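Local coordinates for axin interactor, dorsalization-associated protein (PDB 2QZQ), which acts as a ventralizing factor in zebrafish embryos, binding axin, disrupting axin homodimers and so inhibiting axin-mediated JNK activation, at residues Ile20-Leu25 and Asp62-Phe67; Asp33-Val38 and Glu89-Lys94. All blocks are in the same frame, centred on the assembly; numbering follows the deposited sequence.

In the fold
The chain is the C-terminal C2 domain of the protein, a beta sandwich. Interaction 1 joins strands 15-24 and 64-72, and interaction 2 joins strands 34-41 and 85-94. Their centres lie about 12 Å apart, and their apolar side chains meet inside the sandwich. F90 of interaction 2 makes three of these links. F90 CZ lies 3.5 Å from both L25 CD1 and I65 CD1. F90 CD1 is 3.8 Å from I23 CD1. In a fourth link, F67 CZ reaches I36 CG1 at 3.7 Å. Segments 20-25, 33-38 and 62-67 fall in a region that probably binds axin.

Interaction 1: residues Ile20-Leu25 and Asp62-Phe67; sequences IEKIGL and DTYIHF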
ATOM      1  N   ILE A  20       4.916   2.612   5.785  1.00 19.34           N
ATOM      2  CA  ILE A  20       5.112   1.272   5.259  1.00 18.41           C
ATOM      3  C   ILE A  20       6.405   0.815   5.879  1.00 19.45           C
ATOM      4  O   ILE A  20       7.494   1.337   5.561  1.00 19.39           O
ATOM      5  CB  ILE A  20       5.213   1.252   3.710  1.00 18.64           C
ATOM      6  CG1 ILE A  20       3.941   1.819   3.056  1.00 19.17           C
ATOM      7  CG2 ILE A  20       5.572  -0.152   3.211  1.00 17.17           C
ATOM      8  CD1 ILE A  20       4.082   2.047   1.538  1.00 18.13           C
ATOM      9  N   GLU A  21       6.285  -0.141   6.795  1.00 18.77           N
ATOM     10  CA  GLU A  21       7.438  -0.615   7.540  1.00 19.60           C
ATOM     11  C   GLU A  21       8.184  -1.630   6.709  1.00 18.51           C
ATOM     12  O   GLU A  21       9.336  -1.432   6.375  1.00 18.07           O
ATOM     13  CB  GLU A  21       7.016  -1.189   8.895  1.00 18.93           C
ATOM     14  CG  GLU A  21       6.290  -0.115   9.732  1.00 21.05           C
ATOM     15  CD  GLU A  21       5.802  -0.595  11.098  1.00 22.36           C
ATOM     16  OE1 GLU A  21       5.626  -1.810  11.297  1.00 25.17           O
ATOM     17  OE2 GLU A  21       5.582   0.276  11.972  1.00 26.61           O
ATOM     18  N   LYS A  22       7.510  -2.724   6.377  1.00 17.65           N
ATOM     19  CA  LYS A  22       8.153  -3.796   5.638  1.00 16.26           C
ATOM     20  C   LYS A  22       7.074  -4.658   5.000  1.00 15.95           C
ATOM     21  O   LYS A  22       5.907  -4.563   5.374  1.00 14.51           O
ATOM     22  CB  LYS A  22       9.035  -4.629   6.556  1.00 15.75           C
ATOM     23  CG  LYS A  22       8.291  -5.518   7.528  1.00 14.86           C
ATOM     24  CD  LYS A  22       9.231  -6.130   8.542  1.00 17.57           C
ATOM     25  CE  LYS A  22       8.431  -6.797   9.657  1.00 20.01           C
ATOM     26  NZ  LYS A  22       9.313  -7.517  10.610  1.00 22.14           N
ATOM     27  N   ILE A  23       7.482  -5.473   4.034  1.00 14.67           N
ATOM     28  CA  ILE A  23       6.592  -6.448   3.441  1.00 13.87           C
ATOM     29  C   ILE A  23       7.264  -7.818   3.467  1.00 14.82           C
ATOM     30  O   ILE A  23       8.435  -7.965   3.065  1.00 15.05           O
ATOM     31  CB  ILE A  23       6.103  -6.030   2.015  1.00 13.91           C
ATOM     32  CG1 ILE A  23       5.044  -7.029   1.485  1.00 11.53           C
ATOM     33  CG2 ILE A  23       7.250  -5.890   1.026  1.00 12.67           C
ATOM     34  CD1 ILE A  23       4.460  -6.602   0.107  1.00 12.19           C
ATOM     35  N   GLY A  24       6.526  -8.801   3.974  1.00 14.43           N
ATOM     36  CA  GLY A  24       6.939 -10.197   3.963  1.00 15.02           C
ATOM     37  C   GLY A  24       6.534 -10.861   2.663  1.00 15.59           C
ATOM     38  O   GLY A  24       5.367 -10.759   2.222  1.00 16.17           O
ATOM     39  N   LEU A  25       7.497 -11.535   2.045  1.00 15.75           N
ATOM     40  CA  LEU A  25       7.262 -12.290   0.816  1.00 15.48           C
ATOM     41  C   LEU A  25       8.181 -13.515   0.834  1.00 16.78           C
ATOM     42  O   LEU A  25       9.331 -13.435   1.273  1.00 15.87           O
ATOM     43  CB  LEU A  25       7.540 -11.410  -0.420  1.00 15.89           C
ATOM     44  CG  LEU A  25       6.705 -10.138  -0.661  1.00 14.80           C
ATOM     45  CD1 LEU A  25       7.362  -9.196  -1.707  1.00 15.48           C
ATOM     46  CD2 LEU A  25       5.298 -10.456  -1.101  1.00 13.80           C
ATOM     47  N   ASP A  62      15.943 -12.194   3.107  1.00 22.07           N
ATOM     48  CA  ASP A  62      15.390 -13.358   2.439  1.00 21.66           C
ATOM     49  C   ASP A  62      13.860 -13.255   2.281  1.00 20.52           C
ATOM     50  O   ASP A  62      13.319 -13.469   1.186  1.00 18.42           O
ATOM     51  CB  ASP A  62      15.707 -14.625   3.236  1.00 22.86           C
ATOM     52  CG  ASP A  62      17.199 -14.994   3.232  1.00 27.51           C
ATOM     53  OD1 ASP A  62      18.050 -14.247   2.683  1.00 31.82           O
ATOM     54  OD2 ASP A  62      17.499 -16.071   3.786  1.00 31.36           O
ATOM     55  N   THR A  63      13.165 -12.926   3.372  1.00 18.87           N
ATOM     56  CA  THR A  63      11.694 -12.941   3.343  1.00 19.40           C
ATOM     57  C   THR A  63      11.039 -11.586   3.671  1.00 19.04           C
ATOM     58  O   THR A  63       9.814 -11.492   3.731  1.00 18.40           O
ATOM     59  CB  THR A  63      11.106 -14.051   4.239  1.00 19.70           C
ATOM     60  OG1 THR A  63      11.465 -13.787   5.595  1.00 20.42           O
ATOM     61  CG2 THR A  63      11.652 -15.403   3.862  1.00 21.13           C
ATOM     62  N   TYR A  64      11.846 -10.536   3.833  1.00 18.33           N
ATOM     63  CA  TYR A  64      11.321  -9.184   4.017  1.00 18.92           C
ATOM     64  C   TYR A  64      12.056  -8.144   3.196  1.00 18.75           C
ATOM     65  O   TYR A  64      13.257  -8.231   2.982  1.00 19.36           O
ATOM     66  CB  TYR A  64      11.333  -8.761   5.507  1.00 18.29           C
ATOM     67  CG  TYR A  64      10.295  -9.468   6.325  1.00 18.11           C
ATOM     68  CD1 TYR A  64       9.000  -8.966   6.422  1.00 16.45           C
ATOM     69  CD2 TYR A  64      10.595 -10.683   6.959  1.00 16.94           C
ATOM     70  CE1 TYR A  64       8.023  -9.656   7.148  1.00 17.02           C
ATOM     71  CE2 TYR A  64       9.621 -11.385   7.685  1.00 20.18           C
ATOM     72  CZ  TYR A  64       8.348 -10.846   7.786  1.00 18.93           C
ATOM     73  OH  TYR A  64       7.396 -11.524   8.493  1.00 19.95           O
ATOM     74  N   ILE A  65      11.302  -7.157   2.733  1.00 18.97           N
ATOM     75  CA  ILE A  65      11.864  -5.947   2.182  1.00 18.73           C
ATOM     76  C   ILE A  65      11.420  -4.846   3.118  1.00 19.05           C
ATOM     77  O   ILE A  65      10.222  -4.669   3.355  1.00 16.54           O
ATOM     78  CB  ILE A  65      11.368  -5.705   0.745  1.00 18.77           C
ATOM     79  CG1 ILE A  65      11.993  -6.754  -0.179  1.00 19.27           C
ATOM     80  CG2 ILE A  65      11.731  -4.292   0.240  1.00 19.09           C
ATOM     81  CD1 ILE A  65      11.098  -7.126  -1.324  1.00 19.53           C
ATOM     82  N   HIS A  66      12.401  -4.128   3.663  1.00 19.40           N
ATOM     83  CA  HIS A  66      12.148  -3.000   4.563  1.00 19.88           C
ATOM     84  C   HIS A  66      12.062  -1.695   3.774  1.00 20.65           C
ATOM     85  O   HIS A  66      12.910  -1.420   2.921  1.00 20.78           O
ATOM     86  CB  HIS A  66      13.223  -2.950   5.659  1.00 19.90           C
ATOM     87  CG  HIS A  66      13.238  -4.183   6.508  1.00 20.26           C
ATOM     88  ND1 HIS A  66      13.911  -5.327   6.148  1.00 22.70           N
ATOM     89  CD2 HIS A  66      12.591  -4.475   7.653  1.00 19.69           C
ATOM     90  CE1 HIS A  66      13.687  -6.272   7.041  1.00 19.83           C
ATOM     91  NE2 HIS A  66      12.886  -5.778   7.964  1.00 23.49           N
ATOM     92  N   PHE A  67      11.004  -0.925   4.044  1.00 20.18           N
ATOM     93  CA  PHE A  67      10.715   0.330   3.379  1.00 20.72           C
ATOM     94  C   PHE A  67      10.952   1.508   4.315  1.00 22.05           C
ATOM     95  O   PHE A  67      11.689   2.451   3.956  1.00 21.56           O
ATOM     96  CB  PHE A  67       9.249   0.368   2.896  1.00 20.50           C
ATOM     97  CG  PHE A  67       9.021  -0.339   1.581  1.00 19.22           C
ATOM     98  CD1 PHE A  67       9.009   0.373   0.378  1.00 19.63           C
ATOM     99  CD2 PHE A  67       8.865  -1.728   1.543  1.00 19.17           C
ATOM    100  CE1 PHE A  67       8.817  -0.301  -0.842  1.00 17.84           C
ATOM    101  CE2 PHE A  67       8.686  -2.411   0.330  1.00 18.21           C
ATOM    102  CZ  PHE A  67       8.660  -1.699  -0.867  1.00 17.27           C
TER
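The ring of Y64 fills the hollow left by G24, which has no side chain. Y64 CE1 lies 3.4 Å from G24 CA. A beta carbon at G24 would clash with this ring. K22 packs on the same face of the sheet. Its CG sits between the backbone N and the carbonyl carbon (chi1 72°), and the extended chain slants across Y64, with K22 CD 3.5 Å from Y64 CD1. K22 NZ ends over one face of the Y64 ring in a cation-pi contact, 4.4 Å from the centroid. An alanine in place of Y64 would probably leave the K22 ammonium without its aromatic partner and open a gap over G24. I23 and I65 point to the other face, where I23 CG2 meets the edge of the F67 ring, 3.8 Å from F67 CE2. I20 CG2 packs 3.7 Å from F67 CB. Antiparallel backbone bonds hold this register, among them I23 N to I65 O at 2.9 Å. On its far side strand 15-24 pairs with strand 144-151, where E21 and K22 both face H145 in a classic beta bulge. I20, I65 and F67 pack on strand 34-41, and I23, L25 and I65 reach F90 on strand 85-94.

Interaction 2: residues Asp33-Val38 and Glu89-Lys94; sequences DPYITV and EFKHYK
E89 and T37 form an antiparallel hydrogen-bonded pair, with E89 N 2.8 Å from T37 O. A water bridges the two residues. It donates to T37 O and to E89 OE1, so this carbonyl receives two donors. The other carboxylate oxygen, E89 OE2, is hydrogen-bonded to T127. F90 comes next and turns to the opposite face of the sheet. The ring tip packs tightly on proline, with F90 CZ 3.4 Å from P34 CB. I36 CG1 also touches this ring, 4.2 Å from F90 CD1. This alternation of an apolar inner face and a polar outer one suits a strand pair in one wall of a C2 beta sandwich. K91 is back on the face of E89, and its backbone pairs with Y35. The K91 N-H points almost straight at Y35 O (177° at the hydrogen). K91 CB sits over one face of the Y35 ring, 3.9 Å from the centroid, in a CH-pi contact. The extended chain then carries K91 NZ to T37 OG1, 3.0 Å away. T37 OG1 is also hydrogen-bonded to D53. A second water links Y35 OH to K91 NZ, which donates to it. H92 adds a weak contact, with H92 CB 4.3 Å from P34 CA. At Y93 the contact thins to Y93 CB, 4.4 Å from D33 CB.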
ATOM      1  N   ASP A  33      14.584  -4.241  -7.492  1.00 16.24           N
ATOM      2  CA  ASP A  33      14.105  -2.847  -7.499  1.00 16.97           C
ATOM      3  C   ASP A  33      12.650  -2.769  -7.028  1.00 17.09           C
ATOM      4  O   ASP A  33      11.781  -2.228  -7.722  1.00 16.87           O
ATOM      5  CB  ASP A  33      14.263  -2.214  -8.883  1.00 17.64           C
ATOM      6  CG  ASP A  33      15.728  -2.071  -9.294  1.00 18.28           C
ATOM      7  OD1 ASP A  33      16.603  -2.140  -8.422  1.00 20.25           O
ATOM      8  OD2 ASP A  33      15.974  -1.889 -10.495  1.00 24.93           O
ATOM      9  N   PRO A  34      12.392  -3.318  -5.840  1.00 16.70           N
ATOM     10  CA  PRO A  34      10.998  -3.371  -5.365  1.00 16.86           C
ATOM     11  C   PRO A  34      10.465  -2.009  -4.928  1.00 16.77           C
ATOM     12  O   PRO A  34      11.196  -1.192  -4.337  1.00 17.41           O
ATOM     13  CB  PRO A  34      11.072  -4.328  -4.175  1.00 16.26           C
ATOM     14  CG  PRO A  34      12.468  -4.154  -3.643  1.00 17.68           C
ATOM     15  CD  PRO A  34      13.344  -3.924  -4.884  1.00 16.20           C
ATOM     16  N   TYR A  35       9.194  -1.763  -5.201  1.00 17.35           N
ATOM     17  CA  TYR A  35       8.537  -0.571  -4.661  1.00 16.47           C
ATOM     18  C   TYR A  35       7.043  -0.798  -4.512  1.00 15.71           C
ATOM     19  O   TYR A  35       6.520  -1.835  -4.905  1.00 15.44           O
ATOM     20  CB  TYR A  35       8.821   0.684  -5.494  1.00 16.92           C
ATOM     21  CG  TYR A  35       8.200   0.694  -6.873  1.00 17.63           C
ATOM     22  CD1 TYR A  35       8.838   0.064  -7.959  1.00 19.09           C
ATOM     23  CD2 TYR A  35       6.983   1.335  -7.101  1.00 13.89           C
ATOM     24  CE1 TYR A  35       8.264   0.082  -9.240  1.00 19.64           C
ATOM     25  CE2 TYR A  35       6.395   1.354  -8.369  1.00 16.33           C
ATOM     26  CZ  TYR A  35       7.062   0.740  -9.441  1.00 18.90           C
ATOM     27  OH  TYR A  35       6.482   0.760 -10.692  1.00 18.98           O
ATOM     28  N   ILE A  36       6.367   0.175  -3.913  1.00 14.91           N
ATOM     29  CA  ILE A  36       4.917   0.058  -3.693  1.00 14.65           C
ATOM     30  C   ILE A  36       4.191   1.264  -4.233  1.00 14.88           C
ATOM     31  O   ILE A  36       4.625   2.398  -4.041  1.00 14.68           O
ATOM     32  CB  ILE A  36       4.593  -0.178  -2.192  1.00 15.11           C
ATOM     33  CG1 ILE A  36       5.084  -1.572  -1.778  1.00 14.18           C
ATOM     34  CG2 ILE A  36       3.031  -0.016  -1.884  1.00 14.16           C
ATOM     35  CD1 ILE A  36       4.917  -1.880  -0.242  1.00 15.92           C
ATOM     36  N   THR A  37       3.068   0.994  -4.906  1.00 14.87           N
ATOM     37  CA  THR A  37       2.163   2.002  -5.382  1.00 16.03           C
ATOM     38  C   THR A  37       0.977   2.007  -4.441  1.00 16.55           C
ATOM     39  O   THR A  37       0.334   0.959  -4.214  1.00 16.20           O
ATOM     40  CB  THR A  37       1.685   1.704  -6.794  1.00 16.26           C
ATOM     41  OG1 THR A  37       2.799   1.790  -7.673  1.00 17.15           O
ATOM     42  CG2 THR A  37       0.620   2.726  -7.272  1.00 14.96           C
ATOM     43  N   VAL A  38       0.720   3.188  -3.901  1.00 16.35           N
ATOM     44  CA  VAL A  38      -0.394   3.418  -2.981  1.00 16.61           C
ATOM     45  C   VAL A  38      -1.427   4.287  -3.695  1.00 17.19           C
ATOM     46  O   VAL A  38      -1.130   5.399  -4.168  1.00 17.44           O
ATOM     47  CB  VAL A  38       0.061   4.094  -1.652  1.00 16.73           C
ATOM     48  CG1 VAL A  38      -1.154   4.279  -0.643  1.00 17.26           C
ATOM     49  CG2 VAL A  38       1.212   3.329  -0.985  1.00 14.74           C
ATOM     50  N   GLU A  89       0.172  -1.847  -3.853  1.00 15.01           N
ATOM     51  CA  GLU A  89       0.583  -2.803  -4.900  1.00 15.51           C
ATOM     52  C   GLU A  89       2.091  -2.894  -4.874  1.00 15.23           C
ATOM     53  O   GLU A  89       2.751  -1.886  -5.036  1.00 15.81           O
ATOM     54  CB  GLU A  89       0.155  -2.320  -6.273  1.00 14.98           C
ATOM     55  CG  GLU A  89      -1.354  -2.297  -6.487  1.00 16.75           C
ATOM     56  CD  GLU A  89      -1.702  -1.754  -7.849  1.00 19.84           C
ATOM     57  OE1 GLU A  89      -1.653  -0.515  -8.018  1.00 21.89           O
ATOM     58  OE2 GLU A  89      -1.995  -2.569  -8.739  1.00 20.29           O
ATOM     59  N   PHE A  90       2.605  -4.103  -4.673  1.00 15.08           N
ATOM     60  CA  PHE A  90       4.029  -4.346  -4.635  1.00 15.52           C
ATOM     61  C   PHE A  90       4.493  -4.643  -6.054  1.00 15.55           C
ATOM     62  O   PHE A  90       3.985  -5.554  -6.711  1.00 14.94           O
ATOM     63  CB  PHE A  90       4.346  -5.505  -3.714  1.00 15.67           C
ATOM     64  CG  PHE A  90       5.808  -5.871  -3.679  1.00 15.73           C
ATOM     65  CD1 PHE A  90       6.649  -5.305  -2.748  1.00 14.17           C
ATOM     66  CD2 PHE A  90       6.330  -6.785  -4.608  1.00 13.72           C
ATOM     67  CE1 PHE A  90       8.012  -5.657  -2.728  1.00 17.24           C
ATOM     68  CE2 PHE A  90       7.651  -7.133  -4.601  1.00 14.81           C
ATOM     69  CZ  PHE A  90       8.506  -6.573  -3.649  1.00 15.85           C
ATOM     70  N   LYS A  91       5.437  -3.820  -6.521  1.00 15.84           N
ATOM     71  CA  LYS A  91       5.939  -3.905  -7.889  1.00 15.78           C
ATOM     72  C   LYS A  91       7.439  -4.136  -7.891  1.00 16.10           C
ATOM     73  O   LYS A  91       8.146  -3.725  -6.969  1.00 16.51           O
ATOM     74  CB  LYS A  91       5.593  -2.624  -8.622  1.00 15.78           C
ATOM     75  CG  LYS A  91       4.056  -2.466  -8.861  1.00 16.57           C
ATOM     76  CD  LYS A  91       3.742  -1.186  -9.565  1.00 15.54           C
ATOM     77  CE  LYS A  91       2.257  -0.929  -9.634  1.00 17.42           C
ATOM     78  NZ  LYS A  91       2.013   0.443 -10.184  1.00 18.08           N
ATOM     79  N   HIS A  92       7.929  -4.788  -8.949  1.00 16.16           N
ATOM     80  CA  HIS A  92       9.329  -5.160  -9.030  1.00 15.41           C
ATOM     81  C   HIS A  92       9.693  -5.394 -10.502  1.00 15.70           C
ATOM     82  O   HIS A  92       8.809  -5.603 -11.368  1.00 15.17           O
ATOM     83  CB  HIS A  92       9.662  -6.370  -8.121  1.00 15.47           C
ATOM     84  CG  HIS A  92       9.034  -7.664  -8.562  1.00 17.33           C
ATOM     85  ND1 HIS A  92       7.667  -7.848  -8.644  1.00 22.09           N
ATOM     86  CD2 HIS A  92       9.588  -8.828  -8.971  1.00 18.11           C
ATOM     87  CE1 HIS A  92       7.412  -9.066  -9.086  1.00 20.21           C
ATOM     88  NE2 HIS A  92       8.559  -9.683  -9.283  1.00 23.43           N
ATOM     89  N   TYR A  93      10.995  -5.340 -10.759  1.00 15.32           N
ATOM     90  CA  TYR A  93      11.522  -5.478 -12.122  1.00 16.79           C
ATOM     91  C   TYR A  93      11.771  -6.945 -12.415  1.00 16.06           C
ATOM     92  O   TYR A  93      12.512  -7.589 -11.681  1.00 16.33           O
ATOM     93  CB  TYR A  93      12.860  -4.721 -12.229  1.00 17.00           C
ATOM     94  CG  TYR A  93      13.532  -4.893 -13.586  1.00 17.49           C
ATOM     95  CD1 TYR A  93      13.024  -4.241 -14.702  1.00 18.15           C
ATOM     96  CD2 TYR A  93      14.650  -5.717 -13.737  1.00 18.89           C
ATOM     97  CE1 TYR A  93      13.630  -4.378 -15.972  1.00 18.25           C
ATOM     98  CE2 TYR A  93      15.268  -5.857 -14.990  1.00 20.26           C
ATOM     99  CZ  TYR A  93      14.746  -5.196 -16.099  1.00 18.03           C
ATOM    100  OH  TYR A  93      15.335  -5.332 -17.353  1.00 20.20           O
ATOM    101  N   LYS A  94      11.192  -7.460 -13.503  1.00 16.77           N
ATOM    102  CA  LYS A  94      11.389  -8.873 -13.886  1.00 17.84           C
ATOM    103  C   LYS A  94      12.481  -8.953 -14.958  1.00 17.38           C
ATOM    104  O   LYS A  94      12.262  -8.528 -16.110  1.00 17.35           O
ATOM    105  CB  LYS A  94      10.091  -9.493 -14.406  1.00 19.16           C
ATOM    106  CG  LYS A  94       9.014  -9.661 -13.333  1.00 21.05           C
ATOM    107  CD  LYS A  94       7.803 -10.344 -13.943  1.00 27.98           C
ATOM    108  CE  LYS A  94       7.657 -11.803 -13.489  1.00 30.85           C
ATOM    109  NZ  LYS A  94       6.213 -12.227 -13.659  1.00 30.46           N
TER
HETATM  110  O   HOH W   1       4.344   2.528 -10.924  1.00 29.40           O
HETATM  111  O   HOH W   2      -2.183   0.980  -5.611  1.00 17.33           O